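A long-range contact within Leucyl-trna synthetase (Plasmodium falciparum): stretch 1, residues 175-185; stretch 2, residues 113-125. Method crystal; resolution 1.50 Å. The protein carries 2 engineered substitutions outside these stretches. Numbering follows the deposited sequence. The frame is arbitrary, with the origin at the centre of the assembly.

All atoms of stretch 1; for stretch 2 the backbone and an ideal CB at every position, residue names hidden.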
# COMPACT_ATOMS: atom_id res chain seq x y z
N ILE A 175 8.54 -17.37 -14.50
CA ILE A 175 7.98 -16.24 -13.72
C ILE A 175 7.83 -14.99 -14.59
O ILE A 175 6.76 -14.35 -14.62
CB ILE A 175 8.83 -15.90 -12.47
CG1 ILE A 175 8.78 -17.11 -11.52
CG2 ILE A 175 8.33 -14.66 -11.72
CD1 ILE A 175 9.76 -17.06 -10.37
N ILE A 176 8.86 -14.73 -15.37
CA ILE A 176 8.83 -13.59 -16.26
C ILE A 176 7.72 -13.76 -17.30
O ILE A 176 7.04 -12.77 -17.67
CB ILE A 176 10.23 -13.38 -16.89
CG1 ILE A 176 11.26 -12.94 -15.84
CG2 ILE A 176 10.19 -12.27 -17.92
CD1 ILE A 176 12.72 -13.02 -16.29
N ASN A 177 7.55 -14.98 -17.82
CA ASN A 177 6.53 -15.26 -18.82
C ASN A 177 5.10 -15.41 -18.32
O ASN A 177 4.15 -15.44 -19.13
CB ASN A 177 6.92 -16.50 -19.62
CG ASN A 177 8.21 -16.28 -20.40
OD1 ASN A 177 8.54 -15.16 -20.72
ND2 ASN A 177 8.95 -17.35 -20.69
N SER A 178 4.92 -15.55 -16.99
CA SER A 178 3.62 -15.87 -16.47
C SER A 178 3.00 -14.84 -15.51
O SER A 178 1.79 -14.85 -15.30
CB SER A 178 3.68 -17.20 -15.78
OG SER A 178 4.22 -18.21 -16.60
N CYS A 179 3.83 -13.98 -14.92
CA CYS A 179 3.42 -13.09 -13.84
C CYS A 179 3.37 -11.65 -14.35
O CYS A 179 4.43 -11.03 -14.65
CB CYS A 179 4.42 -13.20 -12.70
SG CYS A 179 4.43 -14.82 -11.94
N PRO A 180 2.15 -11.09 -14.48
CA PRO A 180 2.08 -9.75 -15.18
C PRO A 180 2.34 -8.56 -14.30
O PRO A 180 2.41 -7.43 -14.81
CB PRO A 180 0.63 -9.71 -15.64
CG PRO A 180 -0.10 -10.49 -14.59
CD PRO A 180 0.80 -11.66 -14.32
N ASN A 181 2.44 -8.73 -12.98
CA ASN A 181 2.52 -7.61 -12.04
C ASN A 181 3.81 -7.62 -11.27
O ASN A 181 4.26 -8.72 -10.82
CB ASN A 181 1.33 -7.67 -11.04
CG ASN A 181 -0.01 -7.61 -11.72
OD1 ASN A 181 -0.10 -7.12 -12.86
ND2 ASN A 181 -1.05 -8.10 -11.08
N ILE A 182 4.44 -6.45 -11.13
CA ILE A 182 5.52 -6.24 -10.21
C ILE A 182 4.86 -5.78 -8.92
O ILE A 182 4.35 -4.70 -8.86
CB ILE A 182 6.53 -5.19 -10.69
CG1 ILE A 182 7.22 -5.70 -11.94
CG2 ILE A 182 7.54 -4.90 -9.62
CD1 ILE A 182 7.84 -4.61 -12.77
N TYR A 183 4.92 -6.62 -7.86
CA TYR A 183 4.45 -6.21 -6.56
C TYR A 183 5.52 -5.65 -5.64
O TYR A 183 6.64 -6.11 -5.66
CB TYR A 183 3.78 -7.40 -5.86
CG TYR A 183 2.48 -7.87 -6.49
CD1 TYR A 183 1.44 -6.96 -6.79
CD2 TYR A 183 2.28 -9.21 -6.86
CE1 TYR A 183 0.24 -7.38 -7.35
CE2 TYR A 183 1.08 -9.64 -7.44
CZ TYR A 183 0.05 -8.73 -7.68
OH TYR A 183 -1.15 -9.03 -8.26
N VAL A 184 5.15 -4.61 -4.89
CA VAL A 184 6.00 -4.04 -3.88
C VAL A 184 5.37 -4.39 -2.52
O VAL A 184 4.17 -4.11 -2.28
CB VAL A 184 6.10 -2.50 -3.96
CG1 VAL A 184 7.15 -1.99 -3.00
CG2 VAL A 184 6.47 -2.07 -5.40
N CYS A 185 6.20 -4.94 -1.64
CA CYS A 185 5.68 -5.45 -0.33
C CYS A 185 6.84 -5.70 0.62
O CYS A 185 7.99 -5.79 0.23
CB CYS A 185 4.90 -6.72 -0.57
SG CYS A 185 5.84 -8.05 -1.36
N UNK A 113 10.91 -0.77 -20.95
CA UNK A 113 9.75 -1.53 -21.48
C UNK A 113 9.17 -2.45 -20.39
O UNK A 113 7.98 -2.68 -20.35
CB UNK A 113 10.16 -2.36 -22.70
N UNK A 114 10.03 -2.96 -19.53
CA UNK A 114 9.53 -3.85 -18.49
C UNK A 114 8.52 -3.17 -17.57
O UNK A 114 7.52 -3.80 -17.18
CB UNK A 114 10.70 -4.39 -17.66
N UNK A 115 8.76 -1.92 -17.21
CA UNK A 115 7.92 -1.14 -16.32
C UNK A 115 6.80 -0.38 -17.01
O UNK A 115 5.80 -0.07 -16.35
CB UNK A 115 8.79 -0.15 -15.55
N UNK A 116 6.99 -0.05 -18.30
CA UNK A 116 5.99 0.71 -19.07
C UNK A 116 5.05 -0.19 -19.90
O UNK A 116 3.86 0.05 -19.96
CB UNK A 116 6.70 1.69 -20.00
N UNK A 117 5.61 -1.20 -20.57
CA UNK A 117 4.83 -2.04 -21.48
C UNK A 117 4.51 -3.42 -20.91
O UNK A 117 3.38 -3.89 -21.03
CB UNK A 117 5.59 -2.20 -22.80
N UNK A 118 5.49 -4.07 -20.27
CA UNK A 118 5.41 -5.50 -20.05
C UNK A 118 4.59 -5.80 -18.77
O UNK A 118 3.78 -6.74 -18.77
CB UNK A 118 6.82 -6.10 -19.95
N UNK A 119 4.83 -5.04 -17.70
CA UNK A 119 4.28 -5.38 -16.35
C UNK A 119 3.53 -4.16 -15.78
O UNK A 119 3.84 -2.99 -16.15
CB UNK A 119 5.40 -5.81 -15.39
N UNK A 120 2.57 -4.42 -14.89
CA UNK A 120 1.95 -3.38 -14.06
C UNK A 120 2.75 -3.29 -12.77
O UNK A 120 3.22 -4.32 -12.25
CB UNK A 120 0.48 -3.68 -13.78
N UNK A 121 2.94 -2.09 -12.26
CA UNK A 121 3.68 -1.89 -11.01
C UNK A 121 2.68 -1.60 -9.92
O UNK A 121 1.95 -0.63 -9.98
CB UNK A 121 4.70 -0.76 -11.13
N UNK A 122 2.63 -2.48 -8.88
CA UNK A 122 1.55 -2.43 -7.95
C UNK A 122 2.10 -2.54 -6.51
O UNK A 122 2.79 -3.56 -6.22
CB UNK A 122 0.54 -3.54 -8.25
N UNK A 123 1.82 -1.54 -5.68
CA UNK A 123 2.02 -1.63 -4.22
C UNK A 123 0.83 -2.42 -3.68
O UNK A 123 -0.29 -2.22 -3.99
CB UNK A 123 2.13 -0.25 -3.56
N UNK A 124 1.15 -3.38 -2.75
CA UNK A 124 0.05 -4.16 -2.17
C UNK A 124 -0.32 -3.54 -0.82
O UNK A 124 0.43 -3.70 0.15
CB UNK A 124 0.44 -5.63 -2.01
N UNK A 125 -1.42 -2.76 -0.81
CA UNK A 125 -1.88 -2.00 0.32
C UNK A 125 -2.68 -2.97 1.18
O UNK A 125 -3.43 -3.71 0.63
CB UNK A 125 -2.70 -0.78 -0.11

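Positions 113, 116 and 117 are helical, and their ideal CBs lie beyond 5.5 Å of anything in stretch 1, so this contact sets no rule for them; they are Asp-113, Val-116 and Lys-117.

At 114 the CB is also distant and points sideways, but the apolar Ile-176 and Ile-182 lie within reach of a long side chain, which favours an aromatic or a large aliphatic. It is Phe-114, chi1 t, whose CE2 comes 3.7 Å from Ile-182 CD1, while Ile-176 CG2 sits at the ring edge. The ideal CB of position 115 is 5.3 Å from Ile-182 CD1, and any sizeable apolar group would serve. Phe-115 places CE2 3.9 Å from Ile-182 CD1. Position 118 points sideways and is undemanding; Asp-118 contributes its backbone, since one water donates to both Asp-118 O and Pro-180 O.

Position 119 has left helical angles and points toward stretch 1. Its CB is 3.8 Å from Ile-182 CD1, yet farther on, the carbonyls of Ile-176, in the helix, and Cys-179, just past its end, are open to a donor. An aliphatic could cover the isoleucine, but a long donor could also reach those oxygens. Lys-119 does both: CB packs 3.7 Å from Ile-182 CD1, and NZ donates to Ile-176 O at 2.7 Å and Cys-179 O at 2.8 Å.

From 120 a parallel strand pairing runs, whose backbone bonds ask little of side-chain identity: Ile-182 N donates to the residue 120 O (2.7 Å), and the residue 122 N to Ile-182 O (2.8 Å). At 120 the CB lies 3.6 Å from Asn-181 OD1, and polar or long chains would suit. Lys-120 leads its end away.

Position 121 shares the face of Ile-182 and Val-184, so beta-branched or other apolar residues fit; Val-121 brings CG2 4.3 Å from Ile-182 CD1.

Position 122 is on the face of Asn-181 and Tyr-183, its CB 3.8 Å from Tyr-183 CD1. A branched aliphatic is natural. Ile-122 sets CB against that ring carbon and extends CD1 to 3.5 Å from Asn-181 CG.

Position 123 returns to the face of Val-184, where aliphatics or a flat ring could pack. Phe-123 lays a ring face under Val-184 CB, 4.0 Å from the ring centroid.

Position 124 points toward stretch 1, near Cys-185 and the Tyr-183 ring, inviting a medium aliphatic. Leu-124 sets CD1 over one ring face, 4.1 Å from the Tyr-183 centroid, and its N donates to Val-184 O at 3.1 Å.

Position 125 points away, leaving the choice free here; it is Gly-125.

Stretch 2, residues 113-125: DFFVKDKKVIFLG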
# COMPACT_ATOMS: atom_id res chain seq x y z
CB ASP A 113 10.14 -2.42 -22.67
CG ASP A 113 10.30 -1.68 -24.00
OD1 ASP A 113 9.84 -0.53 -24.12
OD2 ASP A 113 10.87 -2.31 -24.90
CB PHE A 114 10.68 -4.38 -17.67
CG PHE A 114 10.36 -5.62 -16.89
CD1 PHE A 114 10.16 -6.82 -17.55
CD2 PHE A 114 10.32 -5.58 -15.53
CE1 PHE A 114 9.95 -8.00 -16.86
CE2 PHE A 114 10.05 -6.76 -14.82
CZ PHE A 114 9.86 -7.96 -15.49
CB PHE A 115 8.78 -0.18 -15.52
CG PHE A 115 9.86 -0.88 -14.77
CD1 PHE A 115 11.06 -1.23 -15.38
CD2 PHE A 115 9.66 -1.24 -13.45
CE1 PHE A 115 12.05 -1.94 -14.68
CE2 PHE A 115 10.64 -1.93 -12.74
CZ PHE A 115 11.82 -2.29 -13.33
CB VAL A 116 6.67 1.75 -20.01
CG1 VAL A 116 5.61 2.48 -20.85
CG2 VAL A 116 7.45 2.75 -19.18
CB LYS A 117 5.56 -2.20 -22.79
CG LYS A 117 5.69 -0.91 -23.60
CD LYS A 117 6.03 -1.26 -25.04
CE LYS A 117 6.59 -0.09 -25.82
NZ LYS A 117 7.11 -0.63 -27.09
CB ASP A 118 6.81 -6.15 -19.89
CG ASP A 118 7.67 -6.14 -21.17
OD1 ASP A 118 7.16 -5.85 -22.28
OD2 ASP A 118 8.91 -6.45 -21.06
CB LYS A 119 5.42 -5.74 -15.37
CG LYS A 119 6.35 -6.85 -15.78
CD LYS A 119 5.64 -8.10 -16.25
CE LYS A 119 6.59 -9.19 -16.66
NZ LYS A 119 5.83 -10.42 -17.03
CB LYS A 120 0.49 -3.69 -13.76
CG LYS A 120 -0.41 -3.80 -14.97
CD LYS A 120 -1.86 -3.69 -14.53
CE LYS A 120 -2.88 -3.96 -15.63
NZ LYS A 120 -4.24 -3.79 -15.05
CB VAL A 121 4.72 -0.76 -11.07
CG1 VAL A 121 5.42 -0.62 -9.72
CG2 VAL A 121 5.71 -0.94 -12.24
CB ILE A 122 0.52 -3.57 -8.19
CG1 ILE A 122 -0.16 -3.45 -9.55
CG2 ILE A 122 -0.50 -3.66 -7.05
CD1 ILE A 122 -0.89 -4.68 -10.00
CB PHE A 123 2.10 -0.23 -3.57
CG PHE A 123 3.38 0.50 -3.83
CD1 PHE A 123 3.60 1.15 -5.05
CD2 PHE A 123 4.37 0.57 -2.88
CE1 PHE A 123 4.80 1.85 -5.26
CE2 PHE A 123 5.55 1.23 -3.09
CZ PHE A 123 5.77 1.90 -4.28
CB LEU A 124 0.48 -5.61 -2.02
CG LEU A 124 0.58 -6.46 -3.27
CD1 LEU A 124 1.21 -7.83 -3.00
CD2 LEU A 124 -0.79 -6.63 -3.89
O HOH W 1 1.05 -6.80 -17.20
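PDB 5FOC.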